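Local coordinates for DUF4442 domain-containing protein (Pseudomonas aeruginosa, PDB 1SH8) that is of unknown function but probably acts as a hot-dog-fold thioesterase, at residues R77-R91 against E135-H149. Sequence-based numbering, arbitrary orientation.
Sequences RFYPIVKEMTLRFRR and EVVAESAALYQLRSH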
ATOM      1  N   ARG A  77      -2.176  22.589 -12.848  1.00 10.94           N
ATOM      2  CA  ARG A  77      -3.611  22.869 -12.889  1.00 11.32           C
ATOM      3  C   ARG A  77      -4.422  21.797 -12.154  1.00 11.28           C
ATOM      4  O   ARG A  77      -5.429  22.094 -11.506  1.00 11.77           O
ATOM      5  CB  ARG A  77      -4.084  22.949 -14.341  1.00 11.62           C
ATOM      6  CG  ARG A  77      -5.565  23.247 -14.474  1.00 13.76           C
ATOM      7  CD  ARG A  77      -6.036  23.178 -15.917  1.00 15.97           C
ATOM      8  NE  ARG A  77      -7.457  23.511 -16.031  1.00 17.12           N
ATOM      9  CZ  ARG A  77      -8.200  23.272 -17.110  1.00 19.48           C
ATOM     10  NH1 ARG A  77      -7.663  22.695 -18.179  1.00 21.25           N
ATOM     11  NH2 ARG A  77      -9.486  23.609 -17.119  1.00 20.12           N
ATOM     12  N   PHE A  78      -3.966  20.551 -12.260  1.00 10.47           N
ATOM     13  CA  PHE A  78      -4.633  19.409 -11.635  1.00  9.42           C
ATOM     14  C   PHE A  78      -3.699  18.665 -10.692  1.00 10.11           C
ATOM     15  O   PHE A  78      -2.493  18.893 -10.673  1.00  9.73           O
ATOM     16  CB  PHE A  78      -5.081  18.399 -12.702  1.00  9.76           C
ATOM     17  CG  PHE A  78      -5.983  18.970 -13.754  1.00 10.45           C
ATOM     18  CD1 PHE A  78      -7.280  19.367 -13.440  1.00 11.14           C
ATOM     19  CD2 PHE A  78      -5.540  19.094 -15.066  1.00 12.18           C
ATOM     20  CE1 PHE A  78      -8.122  19.878 -14.418  1.00 12.84           C
ATOM     21  CE2 PHE A  78      -6.377  19.607 -16.058  1.00 14.17           C
ATOM     22  CZ  PHE A  78      -7.669  19.998 -15.732  1.00 14.54           C
ATOM     23  N   TYR A  79      -4.278  17.761  -9.911  1.00  9.86           N
ATOM     24  CA  TYR A  79      -3.506  16.908  -9.022  1.00  9.21           C
ATOM     25  C   TYR A  79      -4.285  15.608  -8.950  1.00  9.99           C
ATOM     26  O   TYR A  79      -5.512  15.599  -9.096  1.00  9.95           O
ATOM     27  CB  TYR A  79      -3.336  17.531  -7.632  1.00  9.78           C
ATOM     28  CG  TYR A  79      -4.601  17.663  -6.826  1.00 10.61           C
ATOM     29  CD1 TYR A  79      -5.000  16.661  -5.942  1.00 10.53           C
ATOM     30  CD2 TYR A  79      -5.385  18.809  -6.923  1.00 11.11           C
ATOM     31  CE1 TYR A  79      -6.151  16.805  -5.167  1.00 11.10           C
ATOM     32  CE2 TYR A  79      -6.532  18.963  -6.160  1.00 12.14           C
ATOM     33  CZ  TYR A  79      -6.910  17.960  -5.282  1.00 12.60           C
ATOM     34  OH  TYR A  79      -8.044  18.132  -4.517  1.00 13.42           O
ATOM     35  N   PRO A  80      -3.578  14.485  -8.776  1.00  9.38           N
ATOM     36  CA  PRO A  80      -4.261  13.195  -8.696  1.00  8.99           C
ATOM     37  C   PRO A  80      -4.391  12.704  -7.259  1.00  9.36           C
ATOM     38  O   PRO A  80      -3.621  13.098  -6.386  1.00  9.75           O
ATOM     39  CB  PRO A  80      -3.349  12.293  -9.509  1.00  8.65           C
ATOM     40  CG  PRO A  80      -1.972  12.782  -9.081  1.00  7.89           C
ATOM     41  CD  PRO A  80      -2.133  14.305  -9.033  1.00  9.32           C
ATOM     42  N   ILE A  81      -5.384  11.860  -7.016  1.00  8.81           N
ATOM     43  CA  ILE A  81      -5.553  11.241  -5.710  1.00  9.46           C
ATOM     44  C   ILE A  81      -6.042   9.830  -5.983  1.00  9.20           C
ATOM     45  O   ILE A  81      -6.745   9.588  -6.968  1.00 10.61           O
ATOM     46  CB  ILE A  81      -6.601  11.943  -4.808  1.00 12.04           C
ATOM     47  CG1 ILE A  81      -7.944  12.027  -5.524  1.00 14.39           C
ATOM     48  CG2 ILE A  81      -6.102  13.305  -4.386  1.00 15.55           C
ATOM     49  CD1 ILE A  81      -9.062  12.513  -4.629  1.00 19.65           C
ATOM     50  N   VAL A  82      -5.648   8.891  -5.138  1.00  8.03           N
ATOM     51  CA  VAL A  82      -6.110   7.527  -5.308  1.00  8.39           C
ATOM     52  C   VAL A  82      -7.325   7.384  -4.388  1.00  8.31           C
ATOM     53  O   VAL A  82      -7.281   7.801  -3.229  1.00  9.28           O
ATOM     54  CB  VAL A  82      -4.990   6.501  -4.963  1.00  7.73           C
ATOM     55  CG1 VAL A  82      -4.461   6.730  -3.555  1.00  8.28           C
ATOM     56  CG2 VAL A  82      -5.523   5.085  -5.131  1.00  8.23           C
ATOM     57  N   LYS A  83      -8.418   6.833  -4.916  1.00  7.26           N
ATOM     58  CA  LYS A  83      -9.648   6.670  -4.139  1.00  8.33           C
ATOM     59  C   LYS A  83      -9.745   5.303  -3.472  1.00  8.63           C
ATOM     60  O   LYS A  83     -10.115   5.196  -2.304  1.00  8.69           O
ATOM     61  CB  LYS A  83     -10.873   6.879  -5.033  1.00 10.89           C
ATOM     62  CG  LYS A  83     -10.955   8.247  -5.699  1.00 14.89           C
ATOM     63  CD  LYS A  83     -10.822   9.379  -4.693  1.00 19.50           C
ATOM     64  CE  LYS A  83     -11.919   9.336  -3.638  1.00 22.84           C
ATOM     65  NZ  LYS A  83     -11.770  10.443  -2.644  1.00 26.80           N
ATOM     66  N   GLU A  84      -9.461   4.256  -4.238  1.00  8.40           N
ATOM     67  CA  GLU A  84      -9.478   2.899  -3.706  1.00  8.95           C
ATOM     68  C   GLU A  84      -8.622   2.004  -4.567  1.00  7.97           C
ATOM     69  O   GLU A  84      -8.395   2.287  -5.744  1.00  8.31           O
ATOM     70  CB  GLU A  84     -10.902   2.349  -3.573  1.00 11.22           C
ATOM     71  CG  GLU A  84     -11.879   2.752  -4.640  1.00 13.95           C
ATOM     72  CD  GLU A  84     -13.313   2.376  -4.269  1.00 15.28           C
ATOM     73  OE1 GLU A  84     -13.853   2.924  -3.279  1.00 17.46           O
ATOM     74  OE2 GLU A  84     -13.900   1.525  -4.964  1.00 14.41           O
ATOM     75  N   MET A  85      -8.124   0.930  -3.972  1.00  6.74           N
ATOM     76  CA  MET A  85      -7.242   0.034  -4.692  1.00  7.07           C
ATOM     77  C   MET A  85      -7.222  -1.348  -4.069  1.00  7.83           C
ATOM     78  O   MET A  85      -7.240  -1.494  -2.845  1.00  7.74           O
ATOM     79  CB  MET A  85      -5.826   0.623  -4.701  1.00  7.08           C
ATOM     80  CG  MET A  85      -4.776  -0.189  -5.452  1.00  9.54           C
ATOM     81  SD  MET A  85      -3.182   0.702  -5.609  1.00  6.22           S
ATOM     82  CE  MET A  85      -3.673   2.205  -6.155  1.00 17.43           C
ATOM     83  N   THR A  86      -7.203  -2.353  -4.937  1.00  7.39           N
ATOM     84  CA  THR A  86      -7.139  -3.743  -4.531  1.00  6.90           C
ATOM     85  C   THR A  86      -5.825  -4.282  -5.074  1.00  7.64           C
ATOM     86  O   THR A  86      -5.489  -4.038  -6.235  1.00  7.62           O
ATOM     87  CB  THR A  86      -8.301  -4.555  -5.136  1.00  8.71           C
ATOM     88  OG1 THR A  86      -9.538  -4.101  -4.574  1.00  8.60           O
ATOM     89  CG2 THR A  86      -8.124  -6.049  -4.851  1.00  8.50           C
ATOM     90  N   LEU A  87      -5.078  -4.989  -4.228  1.00  7.04           N
ATOM     91  CA  LEU A  87      -3.798  -5.582  -4.625  1.00  6.75           C
ATOM     92  C   LEU A  87      -3.872  -7.076  -4.327  1.00  6.48           C
ATOM     93  O   LEU A  87      -4.068  -7.469  -3.180  1.00  7.11           O
ATOM     94  CB  LEU A  87      -2.642  -4.953  -3.838  1.00  6.96           C
ATOM     95  CG  LEU A  87      -1.231  -5.470  -4.154  1.00  6.95           C
ATOM     96  CD1 LEU A  87      -0.898  -5.232  -5.628  1.00  6.84           C
ATOM     97  CD2 LEU A  87      -0.213  -4.770  -3.261  1.00  7.56           C
ATOM     98  N   ARG A  88      -3.738  -7.903  -5.360  1.00  6.73           N
ATOM     99  CA  ARG A  88      -3.811  -9.353  -5.198  1.00  6.55           C
ATOM    100  C   ARG A  88      -2.416  -9.957  -5.327  1.00  6.92           C
ATOM    101  O   ARG A  88      -1.720  -9.734  -6.315  1.00  8.39           O
ATOM    102  CB  ARG A  88      -4.746  -9.950  -6.259  1.00  7.26           C
ATOM    103  CG  ARG A  88      -6.120  -9.280  -6.336  1.00  9.28           C
ATOM    104  CD  ARG A  88      -6.984  -9.894  -7.436  1.00 11.81           C
ATOM    105  NE  ARG A  88      -8.035  -8.980  -7.891  1.00 14.39           N
ATOM    106  CZ  ARG A  88      -9.185  -8.762  -7.257  1.00 15.54           C
ATOM    107  NH1 ARG A  88      -9.467  -9.395  -6.127  1.00 14.94           N
ATOM    108  NH2 ARG A  88     -10.056  -7.891  -7.755  1.00 17.25           N
ATOM    109  N   PHE A  89      -2.011 -10.722  -4.320  1.00  7.29           N
ATOM    110  CA  PHE A  89      -0.690 -11.335  -4.305  1.00  7.99           C
ATOM    111  C   PHE A  89      -0.752 -12.729  -4.920  1.00  8.40           C
ATOM    112  O   PHE A  89      -1.505 -13.590  -4.454  1.00  9.25           O
ATOM    113  CB  PHE A  89      -0.187 -11.384  -2.860  1.00  8.46           C
ATOM    114  CG  PHE A  89      -0.170 -10.033  -2.187  1.00  8.25           C
ATOM    115  CD1 PHE A  89       0.853  -9.121  -2.450  1.00  8.38           C
ATOM    116  CD2 PHE A  89      -1.197  -9.655  -1.321  1.00  8.49           C
ATOM    117  CE1 PHE A  89       0.851  -7.849  -1.859  1.00  9.37           C
ATOM    118  CE2 PHE A  89      -1.209  -8.384  -0.725  1.00  8.77           C
ATOM    119  CZ  PHE A  89      -0.180  -7.481  -0.996  1.00  8.89           C
ATOM    120  N   ARG A  90       0.042 -12.942  -5.968  1.00  8.38           N
ATOM    121  CA  ARG A  90       0.052 -14.214  -6.683  1.00  8.99           C
ATOM    122  C   ARG A  90       1.181 -15.161  -6.295  1.00 11.07           C
ATOM    123  O   ARG A  90       0.968 -16.370  -6.174  1.00 11.47           O
ATOM    124  CB  ARG A  90       0.109 -13.960  -8.188  1.00  8.55           C
ATOM    125  CG  ARG A  90      -0.985 -13.037  -8.703  1.00  8.52           C
ATOM    126  CD  ARG A  90      -2.374 -13.455  -8.219  1.00  9.30           C
ATOM    127  NE  ARG A  90      -3.409 -12.824  -9.031  1.00  8.88           N
ATOM    128  CZ  ARG A  90      -4.707 -12.851  -8.756  1.00  9.65           C
ATOM    129  NH1 ARG A  90      -5.153 -13.474  -7.670  1.00  9.46           N
ATOM    130  NH2 ARG A  90      -5.564 -12.274  -9.586  1.00  8.19           N
ATOM    131  N   ARG A  91       2.383 -14.620  -6.125  1.00 11.14           N
ATOM    132  CA  ARG A  91       3.531 -15.438  -5.744  1.00 13.72           C
ATOM    133  C   ARG A  91       4.646 -14.588  -5.145  1.00 12.59           C
ATOM    134  O   ARG A  91       4.721 -13.386  -5.396  1.00 11.53           O
ATOM    135  CB  ARG A  91       4.047 -16.219  -6.956  1.00 16.66           C
ATOM    136  CG  ARG A  91       4.222 -15.395  -8.211  1.00 21.58           C
ATOM    137  CD  ARG A  91       4.205 -16.287  -9.443  1.00 25.80           C
ATOM    138  NE  ARG A  91       5.422 -17.081  -9.570  1.00 29.94           N
ATOM    139  CZ  ARG A  91       5.512 -18.199 -10.284  1.00 32.24           C
ATOM    140  NH1 ARG A  91       4.450 -18.661 -10.934  1.00 32.15           N
ATOM    141  NH2 ARG A  91       6.667 -18.851 -10.356  1.00 32.03           N
ATOM    142  N   GLU A 135       7.244 -13.385 -14.689  1.00  9.58           N
ATOM    143  CA  GLU A 135       6.182 -14.018 -13.901  1.00  9.38           C
ATOM    144  C   GLU A 135       5.368 -12.929 -13.203  1.00  9.25           C
ATOM    145  O   GLU A 135       5.925 -11.965 -12.678  1.00  8.19           O
ATOM    146  CB  GLU A 135       6.747 -14.956 -12.824  1.00  9.11           C
ATOM    147  CG  GLU A 135       7.344 -16.255 -13.325  1.00 14.29           C
ATOM    148  CD  GLU A 135       6.362 -17.087 -14.136  1.00 16.84           C
ATOM    149  OE1 GLU A 135       5.226 -17.329 -13.673  1.00 17.77           O
ATOM    150  OE2 GLU A 135       6.737 -17.509 -15.247  1.00 20.00           O
ATOM    151  N   VAL A 136       4.051 -13.090 -13.195  1.00  8.90           N
ATOM    152  CA  VAL A 136       3.167 -12.130 -12.545  1.00  8.66           C
ATOM    153  C   VAL A 136       3.155 -12.416 -11.046  1.00  8.80           C
ATOM    154  O   VAL A 136       2.635 -13.440 -10.604  1.00 10.46           O
ATOM    155  CB  VAL A 136       1.744 -12.235 -13.124  1.00 10.13           C
ATOM    156  CG1 VAL A 136       0.798 -11.302 -12.381  1.00 10.53           C
ATOM    157  CG2 VAL A 136       1.776 -11.883 -14.605  1.00  9.74           C
ATOM    158  N   VAL A 137       3.734 -11.511 -10.262  1.00  6.88           N
ATOM    159  CA  VAL A 137       3.803 -11.712  -8.822  1.00  7.01           C
ATOM    160  C   VAL A 137       2.632 -11.100  -8.059  1.00  6.48           C
ATOM    161  O   VAL A 137       2.321 -11.523  -6.944  1.00  6.64           O
ATOM    162  CB  VAL A 137       5.132 -11.157  -8.250  1.00  7.26           C
ATOM    163  CG1 VAL A 137       6.317 -11.848  -8.926  1.00  6.80           C
ATOM    164  CG2 VAL A 137       5.203  -9.640  -8.444  1.00  6.50           C
ATOM    165  N   ALA A 138       1.989 -10.107  -8.662  1.00  6.13           N
ATOM    166  CA  ALA A 138       0.850  -9.434  -8.045  1.00  6.35           C
ATOM    167  C   ALA A 138       0.069  -8.703  -9.127  1.00  6.92           C
ATOM    168  O   ALA A 138       0.617  -8.365 -10.175  1.00  6.76           O
ATOM    169  CB  ALA A 138       1.330  -8.446  -6.987  1.00  6.07           C
ATOM    170  N   GLU A 139      -1.211  -8.466  -8.867  1.00  6.38           N
ATOM    171  CA  GLU A 139      -2.071  -7.767  -9.808  1.00  7.46           C
ATOM    172  C   GLU A 139      -2.922  -6.771  -9.035  1.00  8.10           C
ATOM    173  O   GLU A 139      -3.460  -7.097  -7.976  1.00  8.52           O
ATOM    174  CB  GLU A 139      -2.949  -8.775 -10.557  1.00  8.64           C
ATOM    175  CG  GLU A 139      -2.136  -9.723 -11.426  1.00  7.82           C
ATOM    176  CD  GLU A 139      -2.990 -10.706 -12.200  1.00 11.98           C
ATOM    177  OE1 GLU A 139      -3.513 -11.663 -11.587  1.00 10.89           O
ATOM    178  OE2 GLU A 139      -3.139 -10.519 -13.429  1.00 12.22           O
ATOM    179  N   SER A 140      -3.040  -5.557  -9.562  1.00  7.38           N
ATOM    180  CA  SER A 140      -3.809  -4.511  -8.893  1.00  6.94           C
ATOM    181  C   SER A 140      -4.914  -3.901  -9.750  1.00  6.64           C
ATOM    182  O   SER A 140      -4.887  -3.972 -10.978  1.00  6.41           O
ATOM    183  CB  SER A 140      -2.871  -3.382  -8.442  1.00  7.76           C
ATOM    184  OG  SER A 140      -2.283  -2.736  -9.564  1.00  8.51           O
ATOM    185  N   ALA A 141      -5.882  -3.299  -9.073  1.00  7.03           N
ATOM    186  CA  ALA A 141      -6.994  -2.606  -9.716  1.00  6.37           C
ATOM    187  C   ALA A 141      -7.174  -1.362  -8.851  1.00  6.55           C
ATOM    188  O   ALA A 141      -7.361  -1.473  -7.636  1.00  6.91           O
ATOM    189  CB  ALA A 141      -8.258  -3.470  -9.695  1.00  6.91           C
ATOM    190  N   ALA A 142      -7.106  -0.182  -9.461  1.00  6.16           N
ATOM    191  CA  ALA A 142      -7.223   1.051  -8.690  1.00  5.89           C
ATOM    192  C   ALA A 142      -8.041   2.143  -9.361  1.00  6.66           C
ATOM    193  O   ALA A 142      -8.087   2.237 -10.589  1.00  7.29           O
ATOM    194  CB  ALA A 142      -5.839   1.583  -8.386  1.00  7.01           C
ATOM    195  N   LEU A 143      -8.673   2.971  -8.533  1.00  6.64           N
ATOM    196  CA  LEU A 143      -9.485   4.087  -9.005  1.00  6.42           C
ATOM    197  C   LEU A 143      -8.825   5.379  -8.551  1.00  7.01           C
ATOM    198  O   LEU A 143      -8.575   5.571  -7.359  1.00  6.67           O
ATOM    199  CB  LEU A 143     -10.902   4.017  -8.426  1.00  5.73           C
ATOM    200  CG  LEU A 143     -11.873   5.135  -8.831  1.00  7.58           C
ATOM    201  CD1 LEU A 143     -12.140   5.091 -10.335  1.00  6.69           C
ATOM    202  CD2 LEU A 143     -13.173   4.978  -8.062  1.00  6.45           C
ATOM    203  N   TYR A 144      -8.546   6.252  -9.512  1.00  7.34           N
ATOM    204  CA  TYR A 144      -7.922   7.542  -9.251  1.00  7.70           C
ATOM    205  C   TYR A 144      -8.865   8.643  -9.678  1.00  8.29           C
ATOM    206  O   TYR A 144      -9.785   8.430 -10.468  1.00  7.88           O
ATOM    207  CB  TYR A 144      -6.634   7.699 -10.066  1.00  7.07           C
ATOM    208  CG  TYR A 144      -5.565   6.703  -9.725  1.00  7.56           C
ATOM    209  CD1 TYR A 144      -4.631   6.970  -8.719  1.00  7.99           C
ATOM    210  CD2 TYR A 144      -5.499   5.473 -10.385  1.00  7.70           C
ATOM    211  CE1 TYR A 144      -3.651   6.029  -8.379  1.00  7.83           C
ATOM    212  CE2 TYR A 144      -4.526   4.527 -10.052  1.00  7.42           C
ATOM    213  CZ  TYR A 144      -3.610   4.815  -9.047  1.00  8.52           C
ATOM    214  OH  TYR A 144      -2.667   3.877  -8.700  1.00  9.60           O
ATOM    215  N   GLN A 145      -8.610   9.834  -9.163  1.00  9.04           N
ATOM    216  CA  GLN A 145      -9.403  10.984  -9.522  1.00 10.47           C
ATOM    217  C   GLN A 145      -8.425  12.083  -9.923  1.00 10.37           C
ATOM    218  O   GLN A 145      -7.419  12.297  -9.242  1.00 10.94           O
ATOM    219  CB  GLN A 145     -10.227  11.435  -8.319  1.00 13.55           C
ATOM    220  CG  GLN A 145     -11.621  11.901  -8.653  1.00 19.50           C
ATOM    221  CD  GLN A 145     -12.398  12.276  -7.414  1.00 18.97           C
ATOM    222  OE1 GLN A 145     -12.080  13.254  -6.747  1.00 20.48           O
ATOM    223  NE2 GLN A 145     -13.414  11.487  -7.090  1.00 21.81           N
ATOM    224  N   LEU A 146      -8.694  12.736 -11.050  1.00 10.24           N
ATOM    225  CA  LEU A 146      -7.879  13.861 -11.508  1.00 10.83           C
ATOM    226  C   LEU A 146      -8.714  15.051 -11.029  1.00 11.39           C
ATOM    227  O   LEU A 146      -9.879  15.185 -11.409  1.00 11.43           O
ATOM    228  CB  LEU A 146      -7.770  13.878 -13.039  1.00 10.55           C
ATOM    229  CG  LEU A 146      -6.932  15.007 -13.647  1.00 12.56           C
ATOM    230  CD1 LEU A 146      -5.470  14.855 -13.227  1.00 11.38           C
ATOM    231  CD2 LEU A 146      -7.055  14.977 -15.167  1.00 12.47           C
ATOM    232  N   ARG A 147      -8.136  15.901 -10.187  1.00 10.26           N
ATOM    233  CA  ARG A 147      -8.886  17.030  -9.651  1.00 12.29           C
ATOM    234  C   ARG A 147      -8.232  18.366  -9.919  1.00 13.22           C
ATOM    235  O   ARG A 147      -7.011  18.471  -9.963  1.00 12.10           O
ATOM    236  CB  ARG A 147      -9.056  16.872  -8.137  1.00 12.69           C
ATOM    237  CG  ARG A 147      -9.731  15.574  -7.709  1.00 15.20           C
ATOM    238  CD  ARG A 147      -9.793  15.471  -6.195  1.00 18.02           C
ATOM    239  NE  ARG A 147     -10.536  16.574  -5.591  1.00 21.86           N
ATOM    240  CZ  ARG A 147     -11.864  16.682  -5.587  1.00 24.57           C
ATOM    241  NH1 ARG A 147     -12.618  15.751  -6.155  1.00 24.35           N
ATOM    242  NH2 ARG A 147     -12.440  17.728  -5.009  1.00 25.54           N
ATOM    243  N   SER A 148      -9.050  19.394 -10.097  1.00 14.59           N
ATOM    244  CA  SER A 148      -8.507  20.723 -10.307  1.00 16.26           C
ATOM    245  C   SER A 148      -8.384  21.355  -8.927  1.00 16.35           C
ATOM    246  O   SER A 148      -9.106  20.992  -7.997  1.00 14.38           O
ATOM    247  CB  SER A 148      -9.434  21.560 -11.193  1.00 18.02           C
ATOM    248  OG  SER A 148     -10.708  21.716 -10.597  1.00 23.93           O
ATOM    249  N   HIS A 149      -7.446  22.279  -8.779  1.00 17.77           N
ATOM    250  CA  HIS A 149      -7.273  22.950  -7.502  1.00 19.10           C
ATOM    251  C   HIS A 149      -8.426  23.929  -7.318  1.00 20.81           C
ATOM    252  O   HIS A 149      -8.808  24.632  -8.252  1.00 22.89           O
ATOM    253  CB  HIS A 149      -5.937  23.697  -7.478  1.00 19.09           C
ATOM    254  CG  HIS A 149      -4.745  22.797  -7.389  1.00 18.60           C
ATOM    255  ND1 HIS A 149      -4.360  22.187  -6.214  1.00 17.48           N
ATOM    256  CD2 HIS A 149      -3.856  22.399  -8.329  1.00 17.73           C
ATOM    257  CE1 HIS A 149      -3.283  21.453  -6.434  1.00 19.07           C
ATOM    258  NE2 HIS A 149      -2.956  21.566  -7.710  1.00 18.65           N
TER
HETATM  259  O   HOH W   1      -6.620  24.350 -11.222  1.00 34.81           O
HETATM  260  O   HOH W   2      -0.883  19.968  -8.730  1.00 20.98           O
HETATM  261  O   HOH W   3      -9.846  20.320  -5.168  1.00 27.55           O
HETATM  262  O   HOH W   4     -12.167  13.004  -3.755  1.00 44.63           O
HETATM  263  O   HOH W   5      -6.252  -7.361  -9.347  1.00 17.32           O
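E139 OE1 is held by two nitrogens of R90, NE at 2.8 Å and NH2 at 2.9 Å, a side-on salt bridge in which a single oxygen takes both N-H groups. OE1 receives NE on its anti lone pair, the one turned away from OE2, whereas NH2 meets it from above the carboxylate plane. R90 reaches it by a bend at chi2 (-50°), and the guanidinium lies over R88 CB. E139 OE2 is bound by Q128 on strand 120-130.

At the far end, R147 NE donates to Y79 OH at 3.1 Å, the hydroxyl lying in the guanidinium plane. R147 CB sits over one face of the Y79 ring as a CH-pi contact, 4.0 Å from its centroid. R147 NH1 also donates to Q145 OE1 at 2.6 Å, so two acceptors fix the guanidinium.

Between these ends, strands 78-89 and 136-148 pair antiparallel, and a classic beta bulge sets K83 and E84 both against L143. On the face bearing F78, V82 and M85, F78 CB packs on L146 CD1 at 3.6 Å and V82 CB on Y144 CE1 at 3.7 Å, against helices 54-62 and 64-72 of the hot-dog fold. E84 to R88 continue the sheet into the second subunit. Backbone hydrogen bonds thus hold the strands; the helix-facing side is largely apolar, the other mixed, with R90-E139 and Y79-R147-Q145 adding side-chain links near its ends.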